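Local coordinates for protein alpha-fucosidase (Bifidobacterium bifidum, PDB 2EAB) that probably hydrolyses alpha-1,2-L-fucosidic linkages, releasing L-fucose, as a family 95 glycoside hydrolase, this chain being the catalytic part of a longer bifidobacterial protein, at residues 198-203 with 270-275; 279-284 with 301-306. One frame throughout, in Å; residues are numbered along the deposited sequence.

Strand 273-282 runs through both contacts. Interaction 1 uses the start of the strand and interaction 2 its end; the centres of the two contacts lie about 29 Å apart. At 198-203 with 270-275 the chain crosses between the two antiparallel sheets of the N-terminal region, in a partly buried setting away from the annotated sites. At 279-284 with 301-306 the same strand is covered by helix 297-314, in a buried contact closer to the middle of the chain. The calcium is nearer to this second contact: the side chain of Thr282 is about 12 Å from the bound ion and about 8 Å from that of Glu77, a calcium ligand.

Interaction 1: 198-203 with 270-275; sequences SKAGKL and DAKAVT
A classic beta bulge marks this place, with Lys202 and Leu203 both facing Ala271 where a type II turn from Lys199 to Lys202 leads into strand 203-208. Leu203 N donates to Ala271 O at 2.9 Å, approaching from above the carbonyl plane, 43° out of it. The return bond from Ala271 N to Leu203 O is longer, 3.2 Å, and completes an antiparallel hydrogen-bonded pair. On the side of the sheet these two residues share, Leu203 CB packs 4.0 Å from Ala271 CB. A chi1 of -167° sets Leu203 CG beside its carbonyl carbon, and from there Leu203 CD2 meets Val274 CG2 at 3.8 Å, the side chains crossing obliquely. The aliphatic part of Lys272 runs extended past the turn, Lys272 CG 3.9 Å from Ala200 CA. Water also joins the segments: one molecule accepts from Gly201 N and donates to Asp270 O, and another donates to both Gly201 O and Asp270 OD1. Asn204 adds hydrogen bonds to Asp270 N and Gly201 O. Leu203 and Ala271 belong to the sheet of strands 203-208 and 266-271, whereas Val274 already lies on strand 273-282 of the other sheet, flanked there by strands 190-197 and 241-250.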
loop_
_atom_site.group_PDB
_atom_site.type_symbol
_atom_site.label_atom_id
_atom_site.label_comp_id
_atom_site.label_asym_id
_atom_site.label_seq_id
_atom_site.Cartn_x
_atom_site.Cartn_y
_atom_site.Cartn_z
ATOM N N SER A 198 -17.205 28.137 24.376
ATOM C CA SER A 198 -17.262 28.036 25.841
ATOM C C SER A 198 -18.358 28.902 26.464
ATOM O O SER A 198 -18.777 28.663 27.602
ATOM C CB SER A 198 -15.907 28.380 26.457
ATOM O OG SER A 198 -15.516 29.697 26.120
ATOM N N LYS A 199 -18.817 29.899 25.712
ATOM C CA LYS A 199 -19.860 30.812 26.175
ATOM C C LYS A 199 -21.086 30.715 25.272
ATOM O O LYS A 199 -20.960 30.702 24.044
ATOM C CB LYS A 199 -19.331 32.250 26.229
ATOM C CG LYS A 199 -18.195 32.458 27.236
ATOM C CD LYS A 199 -17.720 33.907 27.280
ATOM C CE LYS A 199 -16.518 34.061 28.202
ATOM N NZ LYS A 199 -16.066 35.481 28.300
ATOM N N ALA A 200 -22.267 30.633 25.884
ATOM C CA ALA A 200 -23.525 30.535 25.143
ATOM C C ALA A 200 -23.702 31.701 24.171
ATOM O O ALA A 200 -23.355 32.842 24.487
ATOM C CB ALA A 200 -24.706 30.452 26.103
ATOM N N GLY A 201 -24.221 31.397 22.982
ATOM C CA GLY A 201 -24.456 32.407 21.952
ATOM C C GLY A 201 -23.245 32.766 21.107
ATOM O O GLY A 201 -23.359 33.536 20.150
ATOM N N LYS A 202 -22.086 32.204 21.446
ATOM C CA LYS A 202 -20.832 32.571 20.784
ATOM C C LYS A 202 -20.447 31.688 19.596
ATOM O O LYS A 202 -19.497 32.004 18.875
ATOM C CB LYS A 202 -19.679 32.653 21.796
ATOM C CG LYS A 202 -19.799 33.804 22.807
ATOM C CD LYS A 202 -19.999 35.172 22.141
ATOM C CE LYS A 202 -18.764 35.633 21.377
ATOM N NZ LYS A 202 -18.993 36.933 20.689
ATOM N N LEU A 203 -21.168 30.589 19.391
ATOM C CA LEU A 203 -20.909 29.756 18.218
ATOM C C LEU A 203 -21.673 30.298 17.012
ATOM O O LEU A 203 -22.893 30.154 16.905
ATOM C CB LEU A 203 -21.223 28.280 18.485
ATOM C CG LEU A 203 -20.708 27.265 17.452
ATOM C CD1 LEU A 203 -19.188 27.343 17.276
ATOM C CD2 LEU A 203 -21.128 25.864 17.852
ATOM N N ASP A 270 -25.854 32.255 17.185
ATOM C CA ASP A 270 -26.260 32.280 18.599
ATOM C C ASP A 270 -26.308 30.899 19.258
ATOM O O ASP A 270 -27.109 30.656 20.166
ATOM C CB ASP A 270 -27.605 33.007 18.762
ATOM C CG ASP A 270 -27.652 34.327 18.012
ATOM O OD1 ASP A 270 -26.724 35.145 18.185
ATOM O OD2 ASP A 270 -28.619 34.543 17.250
ATOM N N ALA A 271 -25.439 30.000 18.801
ATOM C CA ALA A 271 -25.380 28.648 19.340
ATOM C C ALA A 271 -24.258 28.512 20.364
ATOM O O ALA A 271 -23.501 29.457 20.602
ATOM C CB ALA A 271 -25.207 27.637 18.210
ATOM N N LYS A 272 -24.167 27.331 20.972
ATOM C CA LYS A 272 -23.083 27.011 21.892
ATOM C C LYS A 272 -22.332 25.765 21.422
ATOM O O LYS A 272 -21.105 25.716 21.479
ATOM C CB LYS A 272 -23.613 26.815 23.316
ATOM C CG LYS A 272 -22.520 26.802 24.376
ATOM C CD LYS A 272 -23.076 26.491 25.756
ATOM C CE LYS A 272 -21.973 26.521 26.800
ATOM N NZ LYS A 272 -22.468 26.151 28.157
ATOM N N ALA A 273 -23.082 24.764 20.964
ATOM C CA ALA A 273 -22.507 23.518 20.461
ATOM C C ALA A 273 -23.356 22.949 19.333
ATOM O O ALA A 273 -24.589 22.986 19.385
ATOM C CB ALA A 273 -22.365 22.505 21.580
ATOM N N VAL A 274 -22.683 22.429 18.309
ATOM C CA VAL A 274 -23.354 21.828 17.157
ATOM C C VAL A 274 -22.630 20.557 16.708
ATOM O O VAL A 274 -21.418 20.423 16.890
ATOM C CB VAL A 274 -23.464 22.808 15.944
ATOM C CG1 VAL A 274 -24.239 24.069 16.308
ATOM C CG2 VAL A 274 -22.095 23.174 15.400
ATOM N N THR A 275 -23.387 19.631 16.130
ATOM C CA THR A 275 -22.808 18.469 15.461
ATOM C C THR A 275 -23.196 18.503 13.992
ATOM O O THR A 275 -24.373 18.649 13.652
ATOM C CB THR A 275 -23.274 17.139 16.091
ATOM O OG1 THR A 275 -23.060 17.180 17.507
ATOM C CG2 THR A 275 -22.502 15.950 15.500
HETATM O O HOH W 1 -19.208 26.001 29.042
HETATM O O HOH W 2 -26.279 29.378 22.750
HETATM O O HOH W 3 -25.880 35.375 20.749
#

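Interaction 2: 279-284 with 301-306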
loop_
_atom_site.group_PDB
_atom_site.type_symbol
_atom_site.label_atom_id
_atom_site.label_comp_id
_atom_site.label_asym_id
_atom_site.label_seq_id
_atom_site.Cartn_x
_atom_site.Cartn_y
_atom_site.Cartn_z
ATOM N N ALA A 279 -22.046 13.243 4.760
ATOM C CA ALA A 279 -21.961 12.016 3.976
ATOM C C ALA A 279 -21.797 12.349 2.504
ATOM O O ALA A 279 -22.160 13.441 2.060
ATOM C CB ALA A 279 -23.186 11.150 4.195
ATOM N N ALA A 280 -21.247 11.403 1.746
ATOM C CA ALA A 280 -21.070 11.576 0.314
ATOM C C ALA A 280 -21.052 10.224 -0.367
ATOM O O ALA A 280 -20.682 9.214 0.243
ATOM C CB ALA A 280 -19.790 12.333 0.019
ATOM N N ALA A 281 -21.450 10.208 -1.633
ATOM C CA ALA A 281 -21.431 8.995 -2.438
ATOM C C ALA A 281 -21.477 9.331 -3.911
ATOM O O ALA A 281 -21.883 10.432 -4.310
ATOM C CB ALA A 281 -22.606 8.102 -2.096
ATOM N N THR A 282 -21.060 8.354 -4.711
ATOM C CA THR A 282 -21.260 8.370 -6.146
ATOM C C THR A 282 -22.034 7.114 -6.528
ATOM O O THR A 282 -22.282 6.245 -5.680
ATOM C CB THR A 282 -19.928 8.362 -6.932
ATOM O OG1 THR A 282 -19.356 7.048 -6.889
ATOM C CG2 THR A 282 -18.934 9.380 -6.383
ATOM N N ASP A 283 -22.389 7.017 -7.807
ATOM C CA ASP A 283 -22.957 5.790 -8.357
ATOM C C ASP A 283 -21.898 4.857 -8.966
ATOM O O ASP A 283 -22.229 3.993 -9.774
ATOM C CB ASP A 283 -24.081 6.100 -9.366
ATOM C CG ASP A 283 -23.579 6.760 -10.640
ATOM O OD1 ASP A 283 -22.521 7.420 -10.611
ATOM O OD2 ASP A 283 -24.268 6.630 -11.677
ATOM N N TYR A 284 -20.632 5.031 -8.581
ATOM C CA TYR A 284 -19.583 4.090 -8.979
ATOM C C TYR A 284 -19.921 2.677 -8.511
ATOM O O TYR A 284 -20.480 2.497 -7.432
ATOM C CB TYR A 284 -18.227 4.492 -8.380
ATOM C CG TYR A 284 -17.150 3.465 -8.649
ATOM C CD1 TYR A 284 -16.466 3.461 -9.860
ATOM C CD2 TYR A 284 -16.840 2.475 -7.711
ATOM C CE1 TYR A 284 -15.501 2.503 -10.143
ATOM C CE2 TYR A 284 -15.871 1.511 -7.978
ATOM C CZ TYR A 284 -15.204 1.533 -9.190
ATOM O OH TYR A 284 -14.246 0.571 -9.448
ATOM N N ASN A 301 -29.282 10.488 -3.995
ATOM C CA ASN A 301 -29.671 11.529 -3.054
ATOM C C ASN A 301 -30.387 10.977 -1.812
ATOM O O ASN A 301 -30.076 11.363 -0.687
ATOM C CB ASN A 301 -30.539 12.573 -3.754
ATOM C CG ASN A 301 -30.891 13.726 -2.850
ATOM O OD1 ASN A 301 -30.025 14.508 -2.460
ATOM N ND2 ASN A 301 -32.169 13.827 -2.491
ATOM N N THR A 302 -31.340 10.077 -2.035
ATOM C CA THR A 302 -32.085 9.429 -0.957
ATOM C C THR A 302 -31.139 8.625 -0.063
ATOM O O THR A 302 -31.240 8.670 1.166
ATOM C CB THR A 302 -33.194 8.527 -1.542
ATOM O OG1 THR A 302 -34.097 9.338 -2.304
ATOM C CG2 THR A 302 -33.975 7.800 -0.444
ATOM N N ARG A 303 -30.204 7.916 -0.693
ATOM C CA ARG A 303 -29.234 7.090 0.017
ATOM C C ARG A 303 -28.340 7.920 0.941
ATOM O O ARG A 303 -28.173 7.586 2.116
ATOM C CB ARG A 303 -28.403 6.293 -0.992
ATOM C CG ARG A 303 -27.301 5.457 -0.376
ATOM C CD ARG A 303 -26.873 4.325 -1.288
ATOM N NE ARG A 303 -26.321 4.731 -2.587
ATOM C CZ ARG A 303 -25.049 5.063 -2.809
ATOM N NH1 ARG A 303 -24.171 5.108 -1.811
ATOM N NH2 ARG A 303 -24.657 5.360 -4.042
ATOM N N VAL A 304 -27.777 9.001 0.410
ATOM C CA VAL A 304 -26.910 9.877 1.193
ATOM C C VAL A 304 -27.695 10.562 2.316
ATOM O O VAL A 304 -27.202 10.683 3.436
ATOM C CB VAL A 304 -26.189 10.909 0.296
ATOM C CG1 VAL A 304 -25.393 11.900 1.135
ATOM C CG2 VAL A 304 -25.261 10.193 -0.690
ATOM N N ALA A 305 -28.925 10.978 2.018
ATOM C CA ALA A 305 -29.793 11.601 3.023
ATOM C C ALA A 305 -30.041 10.679 4.213
ATOM O O ALA A 305 -30.040 11.124 5.365
ATOM C CB ALA A 305 -31.115 12.033 2.399
ATOM N N LYS A 306 -30.238 9.396 3.932
ATOM C CA LYS A 306 -30.499 8.417 4.980
ATOM C C LYS A 306 -29.269 8.190 5.859
ATOM O O LYS A 306 -29.402 7.928 7.054
ATOM C CB LYS A 306 -30.987 7.099 4.375
ATOM C CG LYS A 306 -31.557 6.115 5.384
ATOM C CD LYS A 306 -32.033 4.844 4.705
ATOM C CE LYS A 306 -32.688 3.890 5.690
ATOM N NZ LYS A 306 -31.714 3.342 6.669
#
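Arg303 is the first residue of helical segment 301-306 to touch strand 279-282, and it does so with its guanidinium. Arg303 NH2 donates to Thr282 O at 3.0 Å with an N-H...O angle of 146°; the oxygen lies in the guanidinium plane, at its edge, while the nitrogen stands above the plane of the carbonyl. Arg303 NH1 rests 3.4 Å from Ala281 CB. A bend at chi3 (61°) turns NE out of line with the extended first part of the chain, and NE forms a salt bridge with Glu295. An alanine in place of Arg303 would probably leave Thr282 O without this donor, Glu295 without its charged mate and Ala281 CB less covered. Val304 follows and straddles the two alanines that face the helix: CG1 meets Ala279 CB at 3.8 Å, and CG2 meets Ala281 CB at 3.7 Å. Small methyl groups here let the helix lie close, the short axes approaching to 7.8 Å and running nearly antiparallel at 154°. Val304 also touches Asn243 and Gln245 of adjacent strand 241-250. On the reverse face Ala280 and Thr282 meet Phe74 and Glu76 of strand 69-76 in the seven-stranded sheet, so helix 297-314 lies on the outside of a beta sandwich.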